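Local coordinates for protein hypothetic aldehyde deformylating oxygenase (PDB 5V4T) that binds ferric iron in a ferritin-like helical fold and probably acts as an oxidoreductase with aldehyde deformylating oxygenase activity, at residues M1-F6 with Y67-D71. Residues are numbered along the deposited sequence; the frame is centred on the assembly and turned at random.
Sequences MDKNWF and YFKED
The N-terminal tail packs here on the C-terminal end of helix 49-67 and the turn after it, at one end of a ferritin-like helical bundle. Segment 1-6 lies ahead of helix 10-23. Each segment holds a type I beta turn, D2 to W5 and F68 to D71. W5 N hydrogen-bonds D2 O at 3.0 Å, and D71 N hydrogen-bonds F68 O at 3.0 Å. The closest CA pair is M1 and Y67, 4.8 Å apart. Y67 (chi1 t) extends its hydroxyl to D2. Y67 OH donates to D2 OD2 at 2.7 Å, and D2 N gives Y67 OH a weak hydrogen bond of 3.3 Å. M1 CA sits over the Y67 ring, 3.9 Å from its centroid, a CH-pi contact. The M1 side chain (chi1 t, chi2 t, chi3 m) reaches the F68-D71 turn, with M1 CE 3.2 Å from Y67 O and 3.7 Å from E70 CB. The CA-to-CB bond of W5 points toward 67-71 (chi1 t). W5 NE1 donates to D71 OD2 at 2.8 Å. The edge of F68 meets the face of the W5 six-membered ring in an offset edge-to-face pair, centroids 5.6 Å apart, planes at 76°. The F6 ring edge lies by E70 O, with F6 CZ 3.7 Å away. D71 also forms a salt bridge with K17, and the D2 carboxylate accepts hydrogen bonds from K133 N and F134 N. Away from the iron site, aromatic packing and side-chain hydrogen bonds join the N-terminal tail to the end of helix 49-67, in a ferritin-like helical bundle of the diiron type.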
ATOM      1  N   MET A   1     -17.440  -6.735  10.621  1.00 45.02           N
ATOM      2  CA  MET A   1     -16.380  -7.801  10.677  1.00 43.37           C
ATOM      3  C   MET A   1     -17.044  -9.131  10.403  1.00 38.28           C
ATOM      4  O   MET A   1     -18.234  -9.288  10.674  1.00 41.65           O
ATOM      5  CB  MET A   1     -15.653  -7.804  12.013  1.00 39.78           C
ATOM      6  CG  MET A   1     -14.636  -8.930  12.182  1.00 41.25           C
ATOM      7  SD  MET A   1     -14.232  -9.039  13.948  1.00 50.40           S
ATOM      8  CE  MET A   1     -13.031  -7.752  14.065  1.00 21.55           C
ATOM      9  N   ASP A   2     -16.329 -10.079   9.789  1.00 23.84           N
ATOM     10  CA  ASP A   2     -17.034 -11.240   9.381  1.00 21.24           C
ATOM     11  C   ASP A   2     -17.332 -12.053  10.634  1.00 20.26           C
ATOM     12  O   ASP A   2     -16.472 -12.208  11.495  1.00 18.75           O
ATOM     13  CB  ASP A   2     -16.239 -12.073   8.402  1.00 19.01           C
ATOM     14  CG  ASP A   2     -16.189 -11.394   7.004  1.00 18.92           C
ATOM     15  OD1 ASP A   2     -17.272 -11.360   6.386  1.00 18.40           O
ATOM     16  OD2 ASP A   2     -15.107 -10.882   6.586  1.00 16.92           O
ATOM     17  N   LYS A   3     -18.489 -12.670  10.620  1.00 23.18           N
ATOM     18  CA  LYS A   3     -18.882 -13.457  11.819  1.00 28.98           C
ATOM     19  C   LYS A   3     -17.993 -14.680  12.066  1.00 27.37           C
ATOM     20  O   LYS A   3     -17.908 -15.144  13.221  1.00 26.33           O
ATOM     21  CB  LYS A   3     -20.366 -13.870  11.737  1.00 37.94           C
ATOM     22  CG  LYS A   3     -20.778 -14.577  10.444  1.00 48.25           C
ATOM     23  CD  LYS A   3     -22.230 -14.241  10.079  1.00 57.79           C
ATOM     24  CE  LYS A   3     -22.500 -14.266   8.575  1.00 61.29           C
ATOM     25  NZ  LYS A   3     -22.215 -15.603   7.992  1.00 66.27           N
ATOM     26  N   ASN A   4     -17.335 -15.215  11.020  1.00 22.15           N
ATOM     27  CA  ASN A   4     -16.358 -16.275  11.195  1.00 21.22           C
ATOM     28  C   ASN A   4     -14.916 -15.865  11.411  1.00 19.80           C
ATOM     29  O   ASN A   4     -14.047 -16.697  11.317  1.00 22.58           O
ATOM     30  CB  ASN A   4     -16.439 -17.297  10.062  1.00 22.77           C
ATOM     31  CG  ASN A   4     -16.252 -16.661   8.681  1.00 23.54           C
ATOM     32  OD1 ASN A   4     -16.548 -15.477   8.475  1.00 23.18           O
ATOM     33  ND2 ASN A   4     -15.742 -17.449   7.758  1.00 24.08           N
ATOM     34  N   TRP A   5     -14.660 -14.613  11.714  1.00 18.01           N
ATOM     35  CA  TRP A   5     -13.334 -14.171  11.964  1.00 18.63           C
ATOM     36  C   TRP A   5     -12.640 -14.974  13.098  1.00 19.28           C
ATOM     37  O   TRP A   5     -11.548 -15.520  12.912  1.00 20.12           O
ATOM     38  CB  TRP A   5     -13.351 -12.701  12.299  1.00 17.71           C
ATOM     39  CG  TRP A   5     -12.006 -12.129  12.769  1.00 19.33           C
ATOM     40  CD1 TRP A   5     -11.632 -11.841  14.049  1.00 18.77           C
ATOM     41  CD2 TRP A   5     -10.844 -11.848  11.958  1.00 19.05           C
ATOM     42  NE1 TRP A   5     -10.351 -11.318  14.092  1.00 18.64           N
ATOM     43  CE2 TRP A   5      -9.828 -11.364  12.811  1.00 19.21           C
ATOM     44  CE3 TRP A   5     -10.581 -11.934  10.575  1.00 17.92           C
ATOM     45  CZ2 TRP A   5      -8.602 -10.942  12.340  1.00 18.73           C
ATOM     46  CZ3 TRP A   5      -9.358 -11.566  10.131  1.00 16.55           C
ATOM     47  CH2 TRP A   5      -8.363 -11.072  10.987  1.00 19.71           C
ATOM     48  N   PHE A   6     -13.313 -15.098  14.260  1.00 20.30           N
ATOM     49  CA  PHE A   6     -12.633 -15.718  15.376  1.00 22.31           C
ATOM     50  C   PHE A   6     -12.511 -17.213  15.250  1.00 24.25           C
ATOM     51  O   PHE A   6     -11.666 -17.821  15.940  1.00 27.74           O
ATOM     52  CB  PHE A   6     -13.239 -15.265  16.743  1.00 21.94           C
ATOM     53  CG  PHE A   6     -12.818 -13.907  17.138  1.00 20.36           C
ATOM     54  CD1 PHE A   6     -11.490 -13.645  17.374  1.00 22.29           C
ATOM     55  CD2 PHE A   6     -13.695 -12.876  17.180  1.00 20.37           C
ATOM     56  CE1 PHE A   6     -11.086 -12.370  17.698  1.00 23.44           C
ATOM     57  CE2 PHE A   6     -13.295 -11.600  17.485  1.00 20.14           C
ATOM     58  CZ  PHE A   6     -11.991 -11.358  17.765  1.00 22.62           C
ATOM     59  N   TYR A  67     -13.671  -2.577   9.973  1.00 19.58           N
ATOM     60  CA  TYR A  67     -13.574  -3.994  10.020  1.00 16.21           C
ATOM     61  C   TYR A  67     -12.942  -4.482  11.337  1.00 17.82           C
ATOM     62  O   TYR A  67     -13.378  -5.518  11.861  1.00 19.77           O
ATOM     63  CB  TYR A  67     -12.749  -4.551   8.835  1.00 15.94           C
ATOM     64  CG  TYR A  67     -12.888  -6.044   8.682  1.00 15.27           C
ATOM     65  CD1 TYR A  67     -13.930  -6.597   7.961  1.00 16.64           C
ATOM     66  CD2 TYR A  67     -12.015  -6.921   9.355  1.00 16.98           C
ATOM     67  CE1 TYR A  67     -14.083  -7.989   7.849  1.00 15.12           C
ATOM     68  CE2 TYR A  67     -12.177  -8.318   9.266  1.00 17.17           C
ATOM     69  CZ  TYR A  67     -13.220  -8.841   8.507  1.00 16.31           C
ATOM     70  OH  TYR A  67     -13.361 -10.205   8.462  1.00 17.39           O
ATOM     71  N   PHE A  68     -11.906  -3.793  11.775  1.00 17.73           N
ATOM     72  CA  PHE A  68     -11.110  -4.229  12.927  1.00 20.63           C
ATOM     73  C   PHE A  68     -11.508  -3.529  14.244  1.00 24.41           C
ATOM     74  O   PHE A  68     -10.764  -3.629  15.225  1.00 21.79           O
ATOM     75  CB  PHE A  68      -9.638  -4.093  12.649  1.00 19.30           C
ATOM     76  CG  PHE A  68      -9.156  -5.092  11.623  1.00 17.85           C
ATOM     77  CD1 PHE A  68      -9.104  -6.438  11.900  1.00 19.93           C
ATOM     78  CD2 PHE A  68      -8.804  -4.673  10.347  1.00 18.43           C
ATOM     79  CE1 PHE A  68      -8.661  -7.367  10.965  1.00 19.80           C
ATOM     80  CE2 PHE A  68      -8.334  -5.610   9.398  1.00 17.10           C
ATOM     81  CZ  PHE A  68      -8.233  -6.925   9.702  1.00 18.27           C
ATOM     82  N   LYS A  69     -12.666  -2.893  14.247  1.00 23.94           N
ATOM     83  CA  LYS A  69     -13.247  -2.373  15.540  1.00 33.70           C
ATOM     84  C   LYS A  69     -13.043  -3.374  16.691  1.00 30.85           C
ATOM     85  O   LYS A  69     -12.650  -3.003  17.786  1.00 30.75           O
ATOM     86  CB  LYS A  69     -14.767  -2.152  15.394  1.00 36.35           C
ATOM     87  CG  LYS A  69     -15.207  -0.902  14.657  1.00 40.07           C
ATOM     88  CD  LYS A  69     -14.420   0.300  15.129  1.00 46.18           C
ATOM     89  CE  LYS A  69     -15.015   1.609  14.670  1.00 45.83           C
ATOM     90  NZ  LYS A  69     -13.983   2.633  14.929  1.00 46.10           N
ATOM     91  N   GLU A  70     -13.355  -4.640  16.407  1.00 28.17           N
ATOM     92  CA  GLU A  70     -13.365  -5.751  17.386  1.00 27.47           C
ATOM     93  C   GLU A  70     -12.110  -6.608  17.456  1.00 30.56           C
ATOM     94  O   GLU A  70     -12.054  -7.681  18.112  1.00 27.45           O
ATOM     95  CB  GLU A  70     -14.637  -6.564  17.175  1.00 32.94           C
ATOM     96  CG  GLU A  70     -15.859  -5.657  17.366  1.00 36.99           C
ATOM     97  CD  GLU A  70     -17.198  -6.363  17.262  1.00 46.48           C
ATOM     98  OE1 GLU A  70     -17.246  -7.506  16.775  1.00 52.39           O
ATOM     99  OE2 GLU A  70     -18.226  -5.768  17.682  1.00 51.48           O
ATOM    100  N   ASP A  71     -11.075  -6.151  16.777  1.00 23.88           N
ATOM    101  CA  ASP A  71      -9.782  -6.796  16.854  1.00 24.88           C
ATOM    102  C   ASP A  71      -8.795  -5.751  16.356  1.00 22.97           C
ATOM    103  O   ASP A  71      -8.210  -5.874  15.290  1.00 22.18           O
ATOM    104  CB  ASP A  71      -9.760  -8.092  16.082  1.00 24.54           C
ATOM    105  CG  ASP A  71      -8.578  -8.991  16.418  1.00 25.93           C
ATOM    106  OD1 ASP A  71      -7.673  -8.589  17.200  1.00 24.10           O
ATOM    107  OD2 ASP A  71      -8.558 -10.128  15.912  1.00 25.30           O
TER